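Local coordinates for extracellular solute-binding protein (PDB 4P98) that probably captures a small solute, likely a nucleoside as in PnrA-like relatives, outside the cell membrane and delivers it to an ABC transporter, at residues Q188-A193 / A207-R212; A217-D222 / K237-T242; G32-W37 / W121-G126; A136-G141 / D292-R297. All coordinates share one frame; numbering follows the deposited sequence. Where two conformers were deposited one is given.

Contact 1: residues Q188-A193 / A207-R212; sequences QKEQEA and ATDDGR
Glu190 reaches from helix 187-199 to the backbone of Gly211, and Gly211 N donates to Glu190 OE1 at 2.9 Å with an N-H...O angle of 150°. The donor arrives on the syn side of the carboxylate, 22° out of its plane. One water donates to Glu190 OE1 and accepts from Asp209 N, while a second lies between Glu190 OE1 and Asp209 OD2 (2.7 and 2.6 Å); Asp209 OD2 also accepts from Tyr185 N. With CG anti to the backbone N (chi1 -170°) and the chain extended beyond it, the carboxylate is carried straight to the first turn of helix 212-221, where Glu190 OE2 accepts from Leu214 N. Gly211 is the N-cap residue of that helix, and its positive phi would press a side chain against the preceding carbonyl, so glycine suits the place. In the second shell, Arg212 grips Asp210 side-on, through NE to OD1 and NH2 to OD2. Asp210 OD1 also accepts from Arg212 N, closing an Asx turn. An alanine in place of Glu190 would probably leave the amides of Gly211 and Leu214 without their buried acceptor. The helix dipole probably favours this carboxylate and, with Tyr185 N, would help offset the nearby charge of Asp209.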
loop_
_atom_site.group_PDB
_atom_site.type_symbol
_atom_site.label_atom_id
_atom_site.label_comp_id
_atom_site.label_asym_id
_atom_site.label_seq_id
_atom_site.Cartn_x
_atom_site.Cartn_y
_atom_site.Cartn_z
ATOM N N GLN A 188 15.556 12.994 6.514
ATOM C CA GLN A 188 16.920 13.198 6.990
ATOM C C GLN A 188 17.292 12.173 8.059
ATOM O O GLN A 188 18.355 11.560 7.985
ATOM C CB GLN A 188 17.083 14.651 7.467
ATOM C CG GLN A 188 16.910 15.605 6.280
ATOM C CD GLN A 188 16.737 17.072 6.648
ATOM O OE1 GLN A 188 16.542 17.427 7.810
ATOM N NE2 GLN A 188 16.789 17.926 5.644
ATOM N N LYS A 189 16.393 11.928 9.009
ATOM C CA LYS A 189 16.620 10.877 10.006
ATOM C C LYS A 189 16.579 9.488 9.352
ATOM O O LYS A 189 17.331 8.598 9.735
ATOM C CB LYS A 189 15.591 10.935 11.130
ATOM C CG LYS A 189 15.824 12.064 12.118
ATOM C CD LYS A 189 14.825 12.002 13.271
ATOM C CE LYS A 189 14.886 13.259 14.140
ATOM N NZ LYS A 189 13.649 13.424 14.962
ATOM N N GLU A 190 15.711 9.321 8.357
ATOM C CA GLU A 190 15.632 8.061 7.616
ATOM C C GLU A 190 16.948 7.757 6.916
ATOM O O GLU A 190 17.466 6.649 7.017
ATOM C CB GLU A 190 14.525 8.119 6.578
ATOM C CG GLU A 190 14.222 6.769 5.947
ATOM C CD GLU A 190 13.249 6.922 4.815
ATOM O OE1 GLU A 190 12.044 6.681 5.041
ATOM O OE2 GLU A 190 13.686 7.345 3.721
ATOM N N GLN A 191 17.487 8.753 6.218
ATOM C CA GLN A 191 18.810 8.617 5.613
ATOM C C GLN A 191 19.905 8.213 6.622
ATOM O O GLN A 191 20.661 7.269 6.362
ATOM C CB GLN A 191 19.194 9.871 4.834
ATOM C CG GLN A 191 20.528 9.716 4.112
ATOM C CD GLN A 191 20.756 10.737 3.026
ATOM O OE1 GLN A 191 19.910 11.581 2.745
ATOM N NE2 GLN A 191 21.914 10.647 2.388
ATOM N N GLU A 192 19.974 8.911 7.753
ATOM C CA GLU A 192 20.945 8.614 8.806
ATOM C C GLU A 192 20.803 7.184 9.342
ATOM O O GLU A 192 21.802 6.482 9.548
ATOM C CB GLU A 192 20.788 9.627 9.956
ATOM C CG GLU A 192 21.189 11.044 9.565
ATOM C CD GLU A 192 20.663 12.128 10.500
ATOM O OE1 GLU A 192 19.944 11.827 11.492
ATOM O OE2 GLU A 192 20.976 13.307 10.233
ATOM N N ALA A 193 19.563 6.758 9.567
ATOM C CA ALA A 193 19.287 5.413 10.068
ATOM C C ALA A 193 19.736 4.374 9.043
ATOM O O ALA A 193 20.384 3.409 9.398
ATOM C CB ALA A 193 17.801 5.239 10.398
ATOM N N ALA A 207 12.579 -0.037 3.132
ATOM C CA ALA A 207 11.833 1.107 3.661
ATOM C C ALA A 207 10.393 0.726 3.976
ATOM O O ALA A 207 9.694 0.165 3.121
ATOM C CB ALA A 207 11.826 2.233 2.643
ATOM N N THR A 208 9.932 1.069 5.175
ATOM C CA THR A 208 8.500 0.953 5.489
ATOM C C THR A 208 7.797 2.295 5.604
ATOM O O THR A 208 6.565 2.348 5.650
ATOM C CB THR A 208 8.261 0.165 6.772
ATOM O OG1 THR A 208 8.872 0.832 7.873
ATOM C CG2 THR A 208 8.828 -1.230 6.628
ATOM N N ASP A 209 8.561 3.379 5.676
ATOM C CA ASP A 209 7.975 4.697 5.602
ATOM C C ASP A 209 8.220 5.231 4.174
ATOM O O ASP A 209 8.116 4.469 3.219
ATOM C CB ASP A 209 8.537 5.605 6.706
ATOM C CG ASP A 209 7.682 6.848 6.924
ATOM O OD1 ASP A 209 6.526 6.713 7.355
ATOM O OD2 ASP A 209 8.151 7.961 6.635
ATOM N N ASP A 210 8.559 6.505 4.002
ATOM C CA ASP A 210 8.656 7.072 2.667
ATOM C C ASP A 210 9.740 6.385 1.829
ATOM O O ASP A 210 9.489 5.967 0.697
ATOM C CB ASP A 210 8.910 8.579 2.733
ATOM C CG ASP A 210 9.005 9.204 1.359
ATOM O OD1 ASP A 210 10.099 9.183 0.782
ATOM O OD2 ASP A 210 7.985 9.689 0.830
ATOM N N GLY A 211 10.931 6.273 2.397
ATOM C CA GLY A 211 12.046 5.621 1.731
ATOM C C GLY A 211 13.026 6.515 0.965
ATOM O O GLY A 211 14.112 6.065 0.659
ATOM N N ARG A 212 12.663 7.752 0.629
ATOM C CA ARG A 212 13.569 8.598 -0.183
ATOM C C ARG A 212 14.938 8.852 0.466
ATOM O O ARG A 212 15.951 8.953 -0.233
ATOM C CB ARG A 212 12.915 9.911 -0.564
ATOM C CG ARG A 212 12.123 9.798 -1.851
ATOM C CD ARG A 212 11.320 11.047 -2.119
ATOM N NE ARG A 212 10.037 10.978 -1.453
ATOM C CZ ARG A 212 8.976 11.717 -1.757
ATOM N NH1 ARG A 212 9.030 12.632 -2.712
ATOM N NH2 ARG A 212 7.835 11.531 -1.097
HETATM O O HOH W 1 11.386 4.042 5.542
HETATM O O HOH W 2 10.710 8.567 6.478
#

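Contact 2: residues A217-D222 / K237-T242; sequences AAVAGD and KAVNIT
Val219 and Val239 mark the nearest approach of the two backbones, their CA atoms 7.1 Å apart. Residues 217-222 form the last turn of helix 212-221 and its exit, where Asp222 takes a positive phi (54°) and the chain closes in a Schellman motif, although the bond from Asp222 N to Val219 O is weak. In the other segment, Lys237 to Asn240 make a type I beta turn, closed by Asn240 N donating to Lys237 O at 3.1 Å, and the chain then enters the short, weakly bonded strand 240-242.

The contact between them is wholly apolar and small. Val239 points its side chain toward the helix, and its CG2 does the touching: it lies 4.0 Å from Val219 CG2 and 4.4 Å from Ala218 CB. With chi1 at -57°, Val239 CG2 sits between its own backbone N and carbonyl carbon. The two valines cross at about a right angle and meet through one methyl each. Ala218 is small enough to let the turn come close to the helix, while the branched valines give breadth with little freedom to turn.

Val223 also packs on Ala218, just after the helix. Backbone bonds between Thr225 and both Val239 and Ile241 tie the turn to strand 225-226, the neighbour of 240-242 in the parallel sheet. The contact therefore packs the end of helix 212-221 against the approach to the outermost strand of that sheet.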
loop_
_atom_site.group_PDB
_atom_site.type_symbol
_atom_site.label_atom_id
_atom_site.label_comp_id
_atom_site.label_asym_id
_atom_site.label_seq_id
_atom_site.Cartn_x
_atom_site.Cartn_y
_atom_site.Cartn_z
ATOM N N ALA A 217 20.915 6.913 0.897
ATOM C CA ALA A 217 21.968 6.172 1.579
ATOM C C ALA A 217 22.374 4.938 0.773
ATOM O O ALA A 217 23.560 4.586 0.693
ATOM C CB ALA A 217 21.511 5.764 2.971
ATOM N N ALA A 218 21.376 4.278 0.203
ATOM C CA ALA A 218 21.595 3.104 -0.632
ATOM C C ALA A 218 22.437 3.432 -1.871
ATOM O O ALA A 218 23.354 2.692 -2.219
ATOM C CB ALA A 218 20.256 2.511 -1.051
ATOM N N VAL A 219 22.110 4.529 -2.540
ATOM C CA VAL A 219 22.873 4.961 -3.711
ATOM C C VAL A 219 24.339 5.213 -3.322
ATOM O O VAL A 219 25.252 4.812 -4.041
ATOM C CB VAL A 219 22.251 6.211 -4.374
ATOM C CG1 VAL A 219 23.192 6.824 -5.411
ATOM C CG2 VAL A 219 20.912 5.863 -5.024
ATOM N N ALA A 220 24.562 5.863 -2.184
ATOM C CA ALA A 220 25.928 6.161 -1.730
ATOM C C ALA A 220 26.738 4.876 -1.493
ATOM O O ALA A 220 27.953 4.828 -1.746
ATOM C CB ALA A 220 25.889 7.017 -0.466
ATOM N N GLY A 221 26.058 3.833 -1.034
ATOM C CA GLY A 221 26.708 2.555 -0.745
ATOM C C GLY A 221 26.526 1.448 -1.776
ATOM O O GLY A 221 26.923 0.320 -1.529
ATOM N N ASP A 222 25.940 1.772 -2.921
ATOM C CA ASP A 222 25.719 0.808 -4.003
ATOM C C ASP A 222 24.971 -0.454 -3.560
ATOM O O ASP A 222 25.344 -1.559 -3.954
ATOM C CB ASP A 222 27.062 0.403 -4.647
ATOM C CG ASP A 222 27.852 1.592 -5.157
ATOM O OD1 ASP A 222 27.283 2.393 -5.925
ATOM O OD2 ASP A 222 29.046 1.716 -4.801
ATOM N N LYS A 237 15.290 5.536 -7.838
ATOM C CA LYS A 237 14.411 4.534 -8.459
ATOM C C LYS A 237 15.229 3.421 -9.100
ATOM O O LYS A 237 14.842 2.258 -9.064
ATOM C CB LYS A 237 13.460 5.174 -9.480
ATOM C CG LYS A 237 12.328 5.976 -8.841
ATOM C CD LYS A 237 11.157 6.198 -9.794
ATOM C CE LYS A 237 11.483 7.246 -10.847
ATOM N NZ LYS A 237 10.327 7.501 -11.755
ATOM N N ALA A 238 16.386 3.769 -9.653
ATOM C CA ALA A 238 17.238 2.792 -10.309
ATOM C C ALA A 238 17.757 1.698 -9.375
ATOM O O ALA A 238 18.128 0.640 -9.840
ATOM C CB ALA A 238 18.403 3.486 -11.017
ATOM N N VAL A 239 17.780 1.927 -8.062
ATOM C CA VAL A 239 18.239 0.888 -7.142
ATOM C C VAL A 239 17.091 0.197 -6.382
ATOM O O VAL A 239 17.328 -0.696 -5.598
ATOM C CB VAL A 239 19.310 1.417 -6.164
ATOM C CG1 VAL A 239 20.474 1.993 -6.961
ATOM C CG2 VAL A 239 18.738 2.460 -5.202
ATOM N N ASN A 240 15.858 0.622 -6.620
ATOM C CA ASN A 240 14.699 -0.007 -5.972
ATOM C C ASN A 240 14.200 -1.192 -6.800
ATOM O O ASN A 240 13.644 -1.016 -7.880
ATOM C CB ASN A 240 13.583 1.004 -5.755
ATOM C CG ASN A 240 12.546 0.518 -4.751
ATOM O OD1 ASN A 240 12.835 0.348 -3.558
ATOM N ND2 ASN A 240 11.325 0.316 -5.230
ATOM N N ILE A 241 14.414 -2.387 -6.272
ATOM C CA ILE A 241 14.043 -3.634 -6.942
ATOM C C ILE A 241 12.544 -3.643 -7.165
ATOM O O ILE A 241 12.058 -3.757 -8.299
ATOM C CB ILE A 241 14.464 -4.850 -6.105
ATOM C CG1 ILE A 241 15.978 -4.918 -6.000
ATOM C CG2 ILE A 241 13.965 -6.146 -6.745
ATOM C CD1 ILE A 241 16.466 -5.797 -4.865
ATOM N N THR A 242 11.814 -3.436 -6.077
ATOM C CA THR A 242 10.377 -3.443 -6.137
ATOM C C THR A 242 9.806 -2.881 -4.842
ATOM O O THR A 242 10.527 -2.678 -3.877
ATOM C CB THR A 242 9.859 -4.888 -6.359
ATOM O OG1 THR A 242 8.446 -4.868 -6.630
ATOM C CG2 THR A 242 10.153 -5.745 -5.159
#

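Contact 3: residues G32-W37 / W121-G126; sequences GAFNAW and WTYDFG
Phe34 brings its CE1 corner to two aromatic rings of strand 118-123. It meets Trp121 at the indole edge, near the ring plane, with Phe34 CE1 4.2 Å from Trp121 CH2. Toward Tyr123 the approach is slanted: Phe34 CE1 lies 3.8 Å from Tyr123 OH and 4.0 Å from Tyr123 CE1. Phe34 also stacks with His82, so its ring is held by aromatic partners from more than one part of the domain. On its own helix, Trp37 turns one face to the backbone, with Phe34 N 3.8 Å above the centre of the indole and Ala33 O nearer the rim.

These residues lie at the end of one parallel strand and at the start of a helix that follows another, the region where periplasmic-binding-protein folds usually place the ligand cleft. Phe34 opens helix 34-45, which follows strand 22-25, while Trp121 and Tyr123 are two residues apart on strand 118-123 and project on the same side of the sheet. Both have CG between the backbone N and the carbonyl carbon (chi1 66° and 69°), which stands the two rings side by side, where Phe34 CE1 meets both. Large flat side chains suit this position because they span the gap between backbones, whose nearest CA atoms, those of Phe34 and Phe125, are 11.6 Å apart. Leu246 packs against Trp37, Trp121 and Tyr123, bringing a further loop to the cluster.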
loop_
_atom_site.group_PDB
_atom_site.type_symbol
_atom_site.label_atom_id
_atom_site.label_comp_id
_atom_site.label_asym_id
_atom_site.label_seq_id
_atom_site.Cartn_x
_atom_site.Cartn_y
_atom_site.Cartn_z
ATOM N N GLY A 32 3.941 8.826 -4.060
ATOM C CA GLY A 32 4.522 7.598 -4.618
ATOM C C GLY A 32 4.211 6.353 -3.797
ATOM O O GLY A 32 4.959 5.374 -3.838
ATOM N N ALA A 33 3.119 6.401 -3.034
ATOM C CA ALA A 33 2.770 5.324 -2.120
ATOM C C ALA A 33 1.242 5.268 -1.969
ATOM O O ALA A 33 0.538 5.308 -2.985
ATOM C CB ALA A 33 3.490 5.504 -0.793
ATOM N N PHE A 34 0.725 5.189 -0.742
ATOM C CA PHE A 34 -0.708 4.924 -0.502
ATOM C C PHE A 34 -1.647 5.752 -1.375
ATOM O O PHE A 34 -2.527 5.197 -2.029
ATOM C CB PHE A 34 -1.065 5.131 0.981
ATOM C CG PHE A 34 -2.504 4.825 1.315
ATOM C CD1 PHE A 34 -2.946 3.505 1.408
ATOM C CD2 PHE A 34 -3.409 5.850 1.575
ATOM C CE1 PHE A 34 -4.256 3.225 1.735
ATOM C CE2 PHE A 34 -4.723 5.574 1.900
ATOM C CZ PHE A 34 -5.148 4.254 1.965
ATOM N N ASN A 35 -1.475 7.073 -1.405
ATOM C CA ASN A 35 -2.414 7.900 -2.150
ATOM C C ASN A 35 -2.209 7.801 -3.645
ATOM O O ASN A 35 -3.187 7.813 -4.397
ATOM C CB ASN A 35 -2.406 9.345 -1.682
ATOM C CG ASN A 35 -2.894 9.478 -0.259
ATOM O OD1 ASN A 35 -4.092 9.522 0.004
ATOM N ND2 ASN A 35 -1.966 9.522 0.668
ATOM N N ALA A 36 -0.953 7.659 -4.065
ATOM C CA ALA A 36 -0.644 7.454 -5.477
ATOM C C ALA A 36 -1.291 6.172 -5.995
ATOM O O ALA A 36 -1.702 6.107 -7.152
ATOM C CB ALA A 36 0.852 7.399 -5.698
ATOM N N TRP A 37 -1.390 5.162 -5.139
ATOM C CA TRP A 37 -1.994 3.880 -5.552
ATOM C C TRP A 37 -3.457 4.045 -5.972
ATOM O O TRP A 37 -3.900 3.429 -6.944
ATOM C CB TRP A 37 -1.856 2.820 -4.465
ATOM C CG TRP A 37 -0.423 2.516 -4.063
ATOM C CD1 TRP A 37 0.706 2.701 -4.819
ATOM C CD2 TRP A 37 0.022 1.993 -2.809
ATOM N NE1 TRP A 37 1.820 2.318 -4.114
ATOM C CE2 TRP A 37 1.427 1.870 -2.881
ATOM C CE3 TRP A 37 -0.631 1.599 -1.635
ATOM C CZ2 TRP A 37 2.188 1.380 -1.826
ATOM C CZ3 TRP A 37 0.136 1.109 -0.580
ATOM C CH2 TRP A 37 1.528 1.017 -0.684
ATOM N N TRP A 121 -13.596 -1.522 2.145
ATOM C CA TRP A 121 -12.448 -2.403 1.981
ATOM C C TRP A 121 -11.395 -2.204 3.055
ATOM O O TRP A 121 -11.373 -1.184 3.772
ATOM C CB TRP A 121 -11.842 -2.292 0.573
ATOM C CG TRP A 121 -11.220 -0.952 0.258
ATOM C CD1 TRP A 121 -11.861 0.159 -0.233
ATOM C CD2 TRP A 121 -9.840 -0.591 0.400
ATOM N NE1 TRP A 121 -10.956 1.185 -0.399
ATOM C CE2 TRP A 121 -9.714 0.751 -0.002
ATOM C CE3 TRP A 121 -8.698 -1.272 0.849
ATOM C CZ2 TRP A 121 -8.486 1.434 0.023
ATOM C CZ3 TRP A 121 -7.472 -0.591 0.862
ATOM C CH2 TRP A 121 -7.382 0.746 0.450
ATOM N N THR A 122 -10.529 -3.203 3.152
ATOM C CA THR A 122 -9.464 -3.218 4.125
ATOM C C THR A 122 -8.253 -3.990 3.571
ATOM O O THR A 122 -8.340 -4.664 2.534
ATOM C CB THR A 122 -9.937 -3.836 5.453
ATOM O OG1 THR A 122 -8.950 -3.624 6.469
ATOM C CG2 THR A 122 -10.181 -5.310 5.312
ATOM N N TYR A 123 -7.126 -3.849 4.267
ATOM C CA TYR A 123 -5.925 -4.631 4.032
ATOM C C TYR A 123 -5.132 -4.722 5.321
ATOM O O TYR A 123 -5.375 -3.966 6.267
ATOM C CB TYR A 123 -5.058 -4.024 2.937
ATOM C CG TYR A 123 -4.378 -2.696 3.311
ATOM C CD1 TYR A 123 -5.106 -1.509 3.403
ATOM C CD2 TYR A 123 -3.009 -2.637 3.543
ATOM C CE1 TYR A 123 -4.478 -0.296 3.721
ATOM C CE2 TYR A 123 -2.380 -1.432 3.855
ATOM C CZ TYR A 123 -3.120 -0.271 3.940
ATOM O OH TYR A 123 -2.486 0.922 4.260
ATOM N N ASP A 124 -4.190 -5.651 5.358
ATOM C CA ASP A 124 -3.392 -5.891 6.558
ATOM C C ASP A 124 -1.963 -5.395 6.318
ATOM O O ASP A 124 -1.285 -5.853 5.392
ATOM C CB ASP A 124 -3.385 -7.382 6.923
ATOM C CG ASP A 124 -4.715 -7.868 7.514
ATOM O OD1 ASP A 124 -5.474 -7.079 8.114
ATOM O OD2 ASP A 124 -5.002 -9.074 7.386
ATOM N N PHE A 125 -1.518 -4.458 7.154
ATOM C CA PHE A 125 -0.165 -3.888 7.048
ATOM C C PHE A 125 0.906 -4.969 7.094
ATOM O O PHE A 125 1.873 -4.929 6.343
ATOM C CB PHE A 125 0.077 -2.872 8.168
ATOM C CG PHE A 125 -0.688 -1.595 7.991
ATOM C CD1 PHE A 125 -0.263 -0.653 7.067
ATOM C CD2 PHE A 125 -1.825 -1.335 8.743
ATOM C CE1 PHE A 125 -0.964 0.532 6.890
ATOM C CE2 PHE A 125 -2.530 -0.151 8.576
ATOM C CZ PHE A 125 -2.097 0.779 7.646
ATOM N N GLY A 126 0.697 -5.951 7.958
ATOM C CA GLY A 126 1.617 -7.074 8.100
ATOM C C GLY A 126 1.910 -7.785 6.787
ATOM O O GLY A 126 3.005 -8.300 6.610
#

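Contact 4: residues A136-G141 / D292-R297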
loop_
_atom_site.group_PDB
_atom_site.type_symbol
_atom_site.label_atom_id
_atom_site.label_comp_id
_atom_site.label_asym_id
_atom_site.label_seq_id
_atom_site.Cartn_x
_atom_site.Cartn_y
_atom_site.Cartn_z
ATOM N N ALA A 136 13.075 -9.883 -0.131
ATOM C CA ALA A 136 14.428 -9.746 0.400
ATOM C C ALA A 136 15.118 -11.105 0.560
ATOM O O ALA A 136 16.297 -11.251 0.255
ATOM C CB ALA A 136 14.410 -9.014 1.733
ATOM N N GLY A 137 14.378 -12.091 1.046
ATOM C CA GLY A 137 14.918 -13.424 1.252
ATOM C C GLY A 137 15.066 -14.241 -0.021
ATOM O O GLY A 137 15.690 -15.291 -0.003
ATOM N N SER A 138 14.504 -13.759 -1.123
ATOM C CA SER A 138 14.572 -14.449 -2.408
ATOM C C SER A 138 15.746 -14.007 -3.283
ATOM O O SER A 138 15.936 -14.548 -4.365
ATOM C CB SER A 138 13.272 -14.223 -3.189
ATOM O OG SER A 138 12.173 -14.799 -2.503
ATOM N N LEU A 139 16.527 -13.029 -2.828
ATOM C CA LEU A 139 17.563 -12.427 -3.661
ATOM C C LEU A 139 18.834 -13.267 -3.647
ATOM O O LEU A 139 18.974 -14.166 -2.826
ATOM C CB LEU A 139 17.886 -11.013 -3.172
ATOM C CG LEU A 139 16.720 -10.038 -3.117
ATOM C CD1 LEU A 139 17.193 -8.717 -2.515
ATOM C CD2 LEU A 139 16.106 -9.826 -4.494
ATOM N N ARG A 140 19.759 -12.964 -4.553
ATOM C CA ARG A 140 21.015 -13.722 -4.652
ATOM C C ARG A 140 22.131 -12.996 -3.928
ATOM O O ARG A 140 22.432 -11.853 -4.265
ATOM C CB ARG A 140 21.429 -13.895 -6.110
ATOM C CG ARG A 140 20.666 -14.967 -6.870
ATOM C CD ARG A 140 21.297 -15.243 -8.235
ATOM N NE ARG A 140 21.355 -14.031 -9.062
ATOM C CZ ARG A 140 21.128 -13.982 -10.375
ATOM N NH1 ARG A 140 20.820 -15.079 -11.066
ATOM N NH2 ARG A 140 21.203 -12.812 -11.008
ATOM N N GLY A 141 22.735 -13.660 -2.942
ATOM C CA GLY A 141 23.905 -13.130 -2.252
ATOM C C GLY A 141 23.615 -12.075 -1.196
ATOM O O GLY A 141 24.501 -11.343 -0.802
ATOM N N ASP A 292 15.976 -14.203 -11.990
ATOM C CA ASP A 292 15.128 -14.064 -13.177
ATOM C C ASP A 292 13.696 -14.483 -12.893
ATOM O O ASP A 292 12.770 -14.012 -13.543
ATOM C CB ASP A 292 15.660 -14.907 -14.346
ATOM C CG ASP A 292 17.003 -14.420 -14.861
ATOM O OD1 ASP A 292 17.209 -13.187 -14.936
ATOM O OD2 ASP A 292 17.852 -15.275 -15.194
ATOM N N ASP A 293 13.524 -15.374 -11.927
ATOM C CA ASP A 293 12.201 -15.912 -11.597
ATOM C C ASP A 293 11.567 -15.267 -10.353
ATOM O O ASP A 293 10.719 -15.881 -9.701
ATOM C CB ASP A 293 12.295 -17.428 -11.403
ATOM C CG ASP A 293 13.066 -17.813 -10.151
ATOM O OD1 ASP A 293 13.745 -16.941 -9.576
ATOM O OD2 ASP A 293 12.995 -18.988 -9.730
ATOM N N LEU A 294 11.956 -14.042 -10.009
ATOM C CA LEU A 294 11.440 -13.450 -8.765
ATOM C C LEU A 294 9.918 -13.365 -8.766
ATOM O O LEU A 294 9.285 -13.748 -7.782
ATOM C CB LEU A 294 12.043 -12.072 -8.484
ATOM C CG LEU A 294 11.569 -11.438 -7.167
ATOM C CD1 LEU A 294 11.885 -12.326 -5.970
ATOM C CD2 LEU A 294 12.196 -10.058 -7.010
ATOM N N GLN A 295 9.348 -12.875 -9.865
ATOM C CA GLN A 295 7.907 -12.713 -9.996
ATOM C C GLN A 295 7.185 -14.051 -9.880
ATOM O O GLN A 295 6.136 -14.125 -9.238
ATOM C CB GLN A 295 7.528 -12.014 -11.304
ATOM C CG GLN A 295 6.039 -11.699 -11.433
ATOM C CD GLN A 295 5.552 -10.738 -10.358
ATOM O OE1 GLN A 295 4.786 -11.106 -9.456
ATOM N NE2 GLN A 295 6.013 -9.506 -10.440
ATOM N N ALA A 296 7.754 -15.098 -10.482
ATOM C CA ALA A 296 7.184 -16.444 -10.392
ATOM C C ALA A 296 7.153 -16.913 -8.942
ATOM O O ALA A 296 6.179 -17.511 -8.504
ATOM C CB ALA A 296 7.967 -17.434 -11.264
ATOM N N ARG A 297 8.211 -16.626 -8.192
ATOM C CA ARG A 297 8.256 -16.999 -6.785
ATOM C C ARG A 297 7.184 -16.292 -5.948
ATOM O O ARG A 297 6.594 -16.884 -5.048
ATOM C CB ARG A 297 9.620 -16.710 -6.185
ATOM C CG ARG A 297 10.768 -17.459 -6.830
ATOM C CD ARG A 297 11.977 -17.413 -5.935
ATOM N NE ARG A 297 13.217 -17.619 -6.673
ATOM C CZ ARG A 297 14.401 -17.785 -6.099
ATOM N NH1 ARG A 297 14.517 -17.767 -4.778
ATOM N NH2 ARG A 297 15.480 -17.970 -6.854
HETATM O O HOH W 3 12.064 -17.400 -2.703
#
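The start of helix 294-307 docks here on the loop that leaves helix 125-137, through Leu294 and Arg297 on one side and Ser138 on the other. Leu294 CD1 presses on Ser138 CB at 3.6 Å; with CG anti to the backbone N (chi1 -178°), the leucine swings its end nearer the loop than its first bond would suggest. A serine suits this buried place, being small enough to admit the leucine methyl while its hydroxyl bonds to Phe134 O, one turn back in helix 125-137. The contact thus ties one helix end of the parallel alpha/beta fold to a C-terminal helix more than 150 residues later. Arg297 lies with one guanidinium face under Ser138 O, which is 3.5 Å from Arg297 NH1. At the guanidinium edge, a water accepts from Arg297 NH1 and donates to Ser138 OG at 2.6 Å. Asp293, at the N-cap position, makes no capping bond with its side chain but forms a salt bridge with Arg297 one turn on: Arg297 NE donates to Asp293 OD1 at 3.0 Å, from above the carboxylate plane. A leucine at Arg297 would probably leave the Asp293 carboxylate without its charged mate and the bridging water without a donor.

Contacts 1 and 2 belong to the half of the chain built on the five-stranded sheet, and contact 4 packs beside them through its touch with contact 2, where Ile241 CD1 and Leu139 CD1 are 3.8 Å apart. Helix 212-221 joins contacts 1 and 2: its N-terminus is met in the first and its last turn in the second, their centres about 12 Å apart, and they touch where Gln191 O lies 3.8 Å from Ala217 CB. Helix 125-137 runs from contact 3 to contact 4, whose centres are about 23 Å apart. Contact 3, at the middle of the molecule and about 3 Å from the chain's centre, is consistent with a place near the solute cleft.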